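Local coordinates for protein 4-alpha-glucanotransferase (Aquifex aeolicus, PDB 1TZ7) that is an amylomaltase of the 4-alpha-glucanotransferase family, built on a barrel of eight parallel strands, at residues T267-E279 with F311-A324. Numbering follows the deposited sequence.
Sequences TGQLWGNPVYNWE and FEAYWEVPYGEETA
Tyr314 pushes its ring between Val275 and Trp278, and the dense half of this contact is built round it. Val275 lies across the CE1 side of the ring, its CB 3.6 Å from CE1 of Tyr314. On the CE2 side, CD1 of Trp278 comes to 3.7 Å from CE2 of Tyr314, the two planes inclined at 47°, neither stacked nor perpendicular. Chi1 of 66° sets the tyrosine ring between its own backbone N and carbonyl carbon, from where it reaches the 267-279 segment. Its hydroxyl is tied down as well: OH of Tyr314 donates to OE1 of Glu316 over 3.0 Å, on the anti side and tilted 31° out of the carboxylate plane, and also bonds Lys246. Since Lys246 and Arg328 form salt bridges with Glu316, its buried carboxylate probably stays ionised. The far end of the indole, at CH2 of Trp278, abuts the edge of Phe311, 4.0 Å from CD2, while CB of Tyr276 lies above one indole face, toward its rim.

Toward Thr267 the fit is looser and partly open to solvent. Leu270 spreads its two methyls, CD1 on CG2 of Val317 at 3.6 Å and CD2 over the carbonyls of Glu321 and Glu322, where the type II turn of 318-321 ends. Thr267, poorly ordered, merely rests beside Thr323. A firmer element is the indole of Trp315, whose NE1 donates in its ring plane to a lone pair of Ala324 O at 2.8 Å, holding the returning chain where the methyl of Ala324 sits against Gln269 O.

Strands 269-274 and 313-318 belong to one antiparallel sheet but are not neighbours in it: strand 255-259 runs between them, pairing with 269-274 and touching Glu316 and Val317, while helix 334-344 packs against Trp278 and Phe311 through Leu337.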
loop_
_atom_site.group_PDB
_atom_site.type_symbol
_atom_site.label_atom_id
_atom_site.label_comp_id
_atom_site.label_asym_id
_atom_site.label_seq_id
_atom_site.Cartn_x
_atom_site.Cartn_y
_atom_site.Cartn_z
ATOM N N THR A 267 19.964 -14.665 6.646
ATOM C CA THR A 267 19.672 -15.606 5.562
ATOM C C THR A 267 18.639 -15.032 4.569
ATOM O O THR A 267 17.972 -15.780 3.847
ATOM C CB THR A 267 19.162 -16.952 6.142
ATOM O OG1 THR A 267 18.635 -17.772 5.094
ATOM C CG2 THR A 267 17.969 -16.739 7.085
ATOM N N GLY A 268 18.522 -13.705 4.540
ATOM C CA GLY A 268 17.631 -13.036 3.604
ATOM C C GLY A 268 16.167 -13.238 3.949
ATOM O O GLY A 268 15.838 -13.786 5.002
ATOM N N GLN A 269 15.286 -12.789 3.059
ATOM C CA GLN A 269 13.848 -12.991 3.230
ATOM C C GLN A 269 13.265 -13.733 2.036
ATOM O O GLN A 269 13.569 -13.419 0.884
ATOM C CB GLN A 269 13.119 -11.648 3.417
ATOM C CG GLN A 269 14.022 -10.480 3.789
ATOM C CD GLN A 269 13.246 -9.192 4.004
ATOM O OE1 GLN A 269 12.628 -9.003 5.050
ATOM N NE2 GLN A 269 13.274 -8.306 3.013
ATOM N N LEU A 270 12.428 -14.722 2.322
ATOM C CA LEU A 270 11.709 -15.446 1.288
ATOM C C LEU A 270 10.258 -14.967 1.238
ATOM O O LEU A 270 9.448 -15.318 2.096
ATOM C CB LEU A 270 11.761 -16.950 1.569
ATOM C CG LEU A 270 11.351 -17.875 0.426
ATOM C CD1 LEU A 270 12.340 -17.791 -0.721
ATOM C CD2 LEU A 270 11.234 -19.308 0.932
ATOM N N TRP A 271 9.943 -14.156 0.231
ATOM C CA TRP A 271 8.617 -13.549 0.117
ATOM C C TRP A 271 7.576 -14.563 -0.353
ATOM O O TRP A 271 6.412 -14.484 0.025
ATOM C CB TRP A 271 8.654 -12.363 -0.849
ATOM C CG TRP A 271 9.514 -11.220 -0.380
ATOM C CD1 TRP A 271 9.961 -10.992 0.891
ATOM C CD2 TRP A 271 10.023 -10.151 -1.179
ATOM N NE1 TRP A 271 10.721 -9.848 0.928
ATOM C CE2 TRP A 271 10.774 -9.311 -0.332
ATOM C CE3 TRP A 271 9.923 -9.812 -2.537
ATOM C CZ2 TRP A 271 11.417 -8.161 -0.793
ATOM C CZ3 TRP A 271 10.565 -8.671 -2.990
ATOM C CH2 TRP A 271 11.300 -7.861 -2.121
ATOM N N GLY A 272 8.005 -15.510 -1.183
ATOM C CA GLY A 272 7.150 -16.611 -1.591
ATOM C C GLY A 272 6.198 -16.258 -2.732
ATOM O O GLY A 272 5.358 -17.070 -3.114
ATOM N N ASN A 273 6.330 -15.046 -3.276
ATOM C CA ASN A 273 5.641 -14.691 -4.521
ATOM C C ASN A 273 6.304 -15.403 -5.694
ATOM O O ASN A 273 7.492 -15.652 -5.667
ATOM C CB ASN A 273 5.686 -13.167 -4.762
ATOM C CG ASN A 273 5.317 -12.357 -3.519
ATOM O OD1 ASN A 273 6.152 -12.122 -2.652
ATOM N ND2 ASN A 273 4.062 -11.919 -3.444
ATOM N N PRO A 274 5.538 -15.719 -6.727
ATOM C CA PRO A 274 6.126 -16.134 -8.000
ATOM C C PRO A 274 6.756 -14.932 -8.691
ATOM O O PRO A 274 6.218 -13.841 -8.596
ATOM C CB PRO A 274 4.923 -16.650 -8.789
ATOM C CG PRO A 274 3.762 -15.906 -8.233
ATOM C CD PRO A 274 4.067 -15.678 -6.782
ATOM N N VAL A 275 7.892 -15.127 -9.348
ATOM C CA VAL A 275 8.563 -14.030 -10.035
ATOM C C VAL A 275 7.975 -13.843 -11.417
ATOM O O VAL A 275 7.353 -14.751 -11.965
ATOM C CB VAL A 275 10.096 -14.261 -10.147
ATOM C CG1 VAL A 275 10.711 -14.431 -8.769
ATOM C CG2 VAL A 275 10.406 -15.467 -11.036
ATOM N N TYR A 276 8.165 -12.658 -11.974
ATOM C CA TYR A 276 7.681 -12.352 -13.304
ATOM C C TYR A 276 8.549 -13.038 -14.358
ATOM O O TYR A 276 9.773 -13.078 -14.239
ATOM C CB TYR A 276 7.691 -10.834 -13.537
ATOM C CG TYR A 276 6.644 -10.064 -12.738
ATOM C CD1 TYR A 276 7.002 -8.964 -11.969
ATOM C CD2 TYR A 276 5.298 -10.436 -12.767
ATOM C CE1 TYR A 276 6.053 -8.249 -11.239
ATOM C CE2 TYR A 276 4.340 -9.731 -12.040
ATOM C CZ TYR A 276 4.727 -8.635 -11.277
ATOM O OH TYR A 276 3.785 -7.921 -10.552
ATOM N N ASN A 277 7.906 -13.582 -15.384
ATOM C CA ASN A 277 8.576 -13.873 -16.640
ATOM C C ASN A 277 8.627 -12.615 -17.508
ATOM O O ASN A 277 7.760 -12.393 -18.347
ATOM C CB ASN A 277 7.845 -14.987 -17.383
ATOM C CG ASN A 277 8.624 -15.499 -18.574
ATOM O OD1 ASN A 277 9.654 -16.135 -18.423
ATOM N ND2 ASN A 277 8.133 -15.223 -19.759
ATOM N N TRP A 278 9.651 -11.798 -17.296
ATOM C CA TRP A 278 9.689 -10.442 -17.848
ATOM C C TRP A 278 9.764 -10.435 -19.371
ATOM O O TRP A 278 9.331 -9.480 -20.015
ATOM C CB TRP A 278 10.859 -9.657 -17.259
ATOM C CG TRP A 278 10.511 -8.966 -15.978
ATOM C CD1 TRP A 278 10.903 -9.325 -14.723
ATOM C CD2 TRP A 278 9.697 -7.803 -15.825
ATOM N NE1 TRP A 278 10.383 -8.454 -13.797
ATOM C CE2 TRP A 278 9.639 -7.508 -14.446
ATOM C CE3 TRP A 278 9.009 -6.970 -16.714
ATOM C CZ2 TRP A 278 8.923 -6.420 -13.940
ATOM C CZ3 TRP A 278 8.294 -5.884 -16.202
ATOM C CH2 TRP A 278 8.260 -5.624 -14.837
ATOM N N GLU A 279 10.306 -11.495 -19.947
ATOM C CA GLU A 279 10.400 -11.587 -21.393
ATOM C C GLU A 279 8.995 -11.687 -22.024
ATOM O O GLU A 279 8.782 -11.240 -23.149
ATOM C CB GLU A 279 11.295 -12.769 -21.812
ATOM C CG GLU A 279 10.555 -14.024 -22.233
ATOM C CD GLU A 279 11.502 -15.144 -22.641
ATOM O OE1 GLU A 279 12.436 -15.450 -21.864
ATOM O OE2 GLU A 279 11.314 -15.716 -23.739
ATOM N N PHE A 311 12.883 -3.569 -10.810
ATOM C CA PHE A 311 12.694 -3.238 -12.225
ATOM C C PHE A 311 14.034 -3.216 -12.971
ATOM O O PHE A 311 14.074 -3.326 -14.193
ATOM C CB PHE A 311 11.987 -1.889 -12.370
ATOM C CG PHE A 311 10.560 -1.888 -11.867
ATOM C CD1 PHE A 311 10.173 -1.039 -10.839
ATOM C CD2 PHE A 311 9.608 -2.733 -12.427
ATOM C CE1 PHE A 311 8.864 -1.035 -10.376
ATOM C CE2 PHE A 311 8.301 -2.731 -11.963
ATOM C CZ PHE A 311 7.932 -1.877 -10.936
ATOM N N GLU A 312 15.126 -3.080 -12.222
ATOM C CA GLU A 312 16.474 -3.209 -12.788
ATOM C C GLU A 312 16.962 -4.653 -12.706
ATOM O O GLU A 312 17.461 -5.200 -13.680
ATOM C CB GLU A 312 17.452 -2.287 -12.045
ATOM C CG GLU A 312 18.826 -2.169 -12.707
ATOM C CD GLU A 312 19.787 -3.274 -12.277
ATOM O OE1 GLU A 312 20.595 -3.730 -13.121
ATOM O OE2 GLU A 312 19.731 -3.687 -11.101
ATOM N N ALA A 313 16.824 -5.252 -11.529
ATOM C CA ALA A 313 17.157 -6.664 -11.327
ATOM C C ALA A 313 16.463 -7.187 -10.070
ATOM O O ALA A 313 16.322 -6.467 -9.086
ATOM C CB ALA A 313 18.673 -6.843 -11.210
ATOM N N TYR A 314 16.030 -8.444 -10.112
ATOM C CA TYR A 314 15.286 -9.029 -9.001
ATOM C C TYR A 314 15.925 -10.325 -8.517
ATOM O O TYR A 314 16.548 -11.056 -9.290
ATOM C CB TYR A 314 13.828 -9.277 -9.404
ATOM C CG TYR A 314 13.647 -10.329 -10.471
ATOM C CD1 TYR A 314 13.370 -11.648 -10.133
ATOM C CD2 TYR A 314 13.742 -10.002 -11.824
ATOM C CE1 TYR A 314 13.198 -12.615 -11.105
ATOM C CE2 TYR A 314 13.573 -10.961 -12.805
ATOM C CZ TYR A 314 13.301 -12.269 -12.441
ATOM O OH TYR A 314 13.131 -13.230 -13.408
ATOM N N TRP A 315 15.764 -10.599 -7.231
ATOM C CA TRP A 315 16.316 -11.796 -6.625
ATOM C C TRP A 315 15.387 -12.990 -6.886
ATOM O O TRP A 315 14.202 -12.958 -6.548
ATOM C CB TRP A 315 16.510 -11.580 -5.122
ATOM C CG TRP A 315 17.271 -12.680 -4.435
ATOM C CD1 TRP A 315 16.774 -13.585 -3.546
ATOM C CD2 TRP A 315 18.666 -12.980 -4.572
ATOM N NE1 TRP A 315 17.769 -14.431 -3.123
ATOM C CE2 TRP A 315 18.943 -14.083 -3.740
ATOM C CE3 TRP A 315 19.715 -12.429 -5.320
ATOM C CZ2 TRP A 315 20.218 -14.643 -3.633
ATOM C CZ3 TRP A 315 20.986 -12.993 -5.210
ATOM C CH2 TRP A 315 21.220 -14.083 -4.375
ATOM N N GLU A 316 15.943 -14.029 -7.492
ATOM C CA GLU A 316 15.174 -15.184 -7.938
ATOM C C GLU A 316 15.736 -16.469 -7.302
ATOM O O GLU A 316 16.892 -16.807 -7.511
ATOM C CB GLU A 316 15.260 -15.287 -9.459
ATOM C CG GLU A 316 14.484 -16.434 -10.062
ATOM C CD GLU A 316 14.660 -16.521 -11.565
ATOM O OE1 GLU A 316 13.889 -15.864 -12.298
ATOM O OE2 GLU A 316 15.570 -17.242 -12.014
ATOM N N VAL A 317 14.900 -17.177 -6.532
ATOM C CA VAL A 317 15.330 -18.420 -5.862
ATOM C C VAL A 317 14.439 -19.628 -6.274
ATOM O O VAL A 317 13.231 -19.498 -6.395
ATOM C CB VAL A 317 15.325 -18.268 -4.295
ATOM C CG1 VAL A 317 15.532 -16.809 -3.890
ATOM C CG2 VAL A 317 14.035 -18.817 -3.690
ATOM N N PRO A 318 15.064 -20.791 -6.489
ATOM C CA PRO A 318 14.333 -22.021 -6.872
ATOM C C PRO A 318 13.220 -22.418 -5.884
ATOM O O PRO A 318 13.424 -22.387 -4.659
ATOM C CB PRO A 318 15.432 -23.091 -6.877
ATOM C CG PRO A 318 16.698 -22.342 -7.075
ATOM C CD PRO A 318 16.517 -21.018 -6.405
ATOM N N TYR A 319 12.060 -22.794 -6.428
ATOM C CA TYR A 319 10.914 -23.196 -5.612
ATOM C C TYR A 319 11.220 -24.487 -4.871
ATOM O O TYR A 319 11.834 -25.406 -5.429
ATOM C CB TYR A 319 9.670 -23.382 -6.497
ATOM C CG TYR A 319 8.447 -23.904 -5.756
ATOM C CD1 TYR A 319 7.780 -23.110 -4.820
ATOM C CD2 TYR A 319 7.956 -25.187 -5.994
ATOM C CE1 TYR A 319 6.660 -23.582 -4.141
ATOM C CE2 TYR A 319 6.838 -25.669 -5.320
ATOM C CZ TYR A 319 6.194 -24.859 -4.395
ATOM O OH TYR A 319 5.091 -25.325 -3.727
ATOM N N GLY A 320 10.795 -24.556 -3.611
ATOM C CA GLY A 320 11.119 -25.686 -2.755
ATOM C C GLY A 320 12.213 -25.352 -1.757
ATOM O O GLY A 320 12.380 -26.048 -0.755
ATOM N N GLU A 321 12.960 -24.286 -2.033
ATOM C CA GLU A 321 13.986 -23.806 -1.114
ATOM C C GLU A 321 13.340 -23.235 0.147
ATOM O O GLU A 321 12.299 -22.585 0.079
ATOM C CB GLU A 321 14.856 -22.739 -1.794
ATOM C CG GLU A 321 16.230 -22.557 -1.160
ATOM C CD GLU A 321 17.205 -23.664 -1.528
ATOM O OE1 GLU A 321 16.807 -24.601 -2.247
ATOM O OE2 GLU A 321 18.372 -23.594 -1.095
ATOM N N GLU A 322 13.964 -23.487 1.293
ATOM C CA GLU A 322 13.420 -23.051 2.581
ATOM C C GLU A 322 13.846 -21.622 2.903
ATOM O O GLU A 322 13.148 -20.907 3.620
ATOM C CB GLU A 322 13.878 -23.991 3.698
ATOM C CG GLU A 322 13.319 -25.398 3.586
ATOM C CD GLU A 322 13.573 -26.225 4.829
ATOM O OE1 GLU A 322 12.947 -25.939 5.871
ATOM O OE2 GLU A 322 14.397 -27.160 4.764
ATOM N N THR A 323 15.001 -21.215 2.375
ATOM C CA THR A 323 15.498 -19.845 2.548
ATOM C C THR A 323 15.824 -19.208 1.193
ATOM O O THR A 323 15.711 -19.852 0.148
ATOM C CB THR A 323 16.760 -19.839 3.440
ATOM O OG1 THR A 323 17.914 -20.170 2.658
ATOM C CG2 THR A 323 16.700 -20.945 4.506
ATOM N N ALA A 324 16.240 -17.942 1.226
ATOM C CA ALA A 324 16.520 -17.185 0.002
ATOM C C ALA A 324 18.028 -17.118 -0.294
ATOM O O ALA A 324 18.475 -16.284 -1.076
ATOM C CB ALA A 324 15.943 -15.780 0.116
#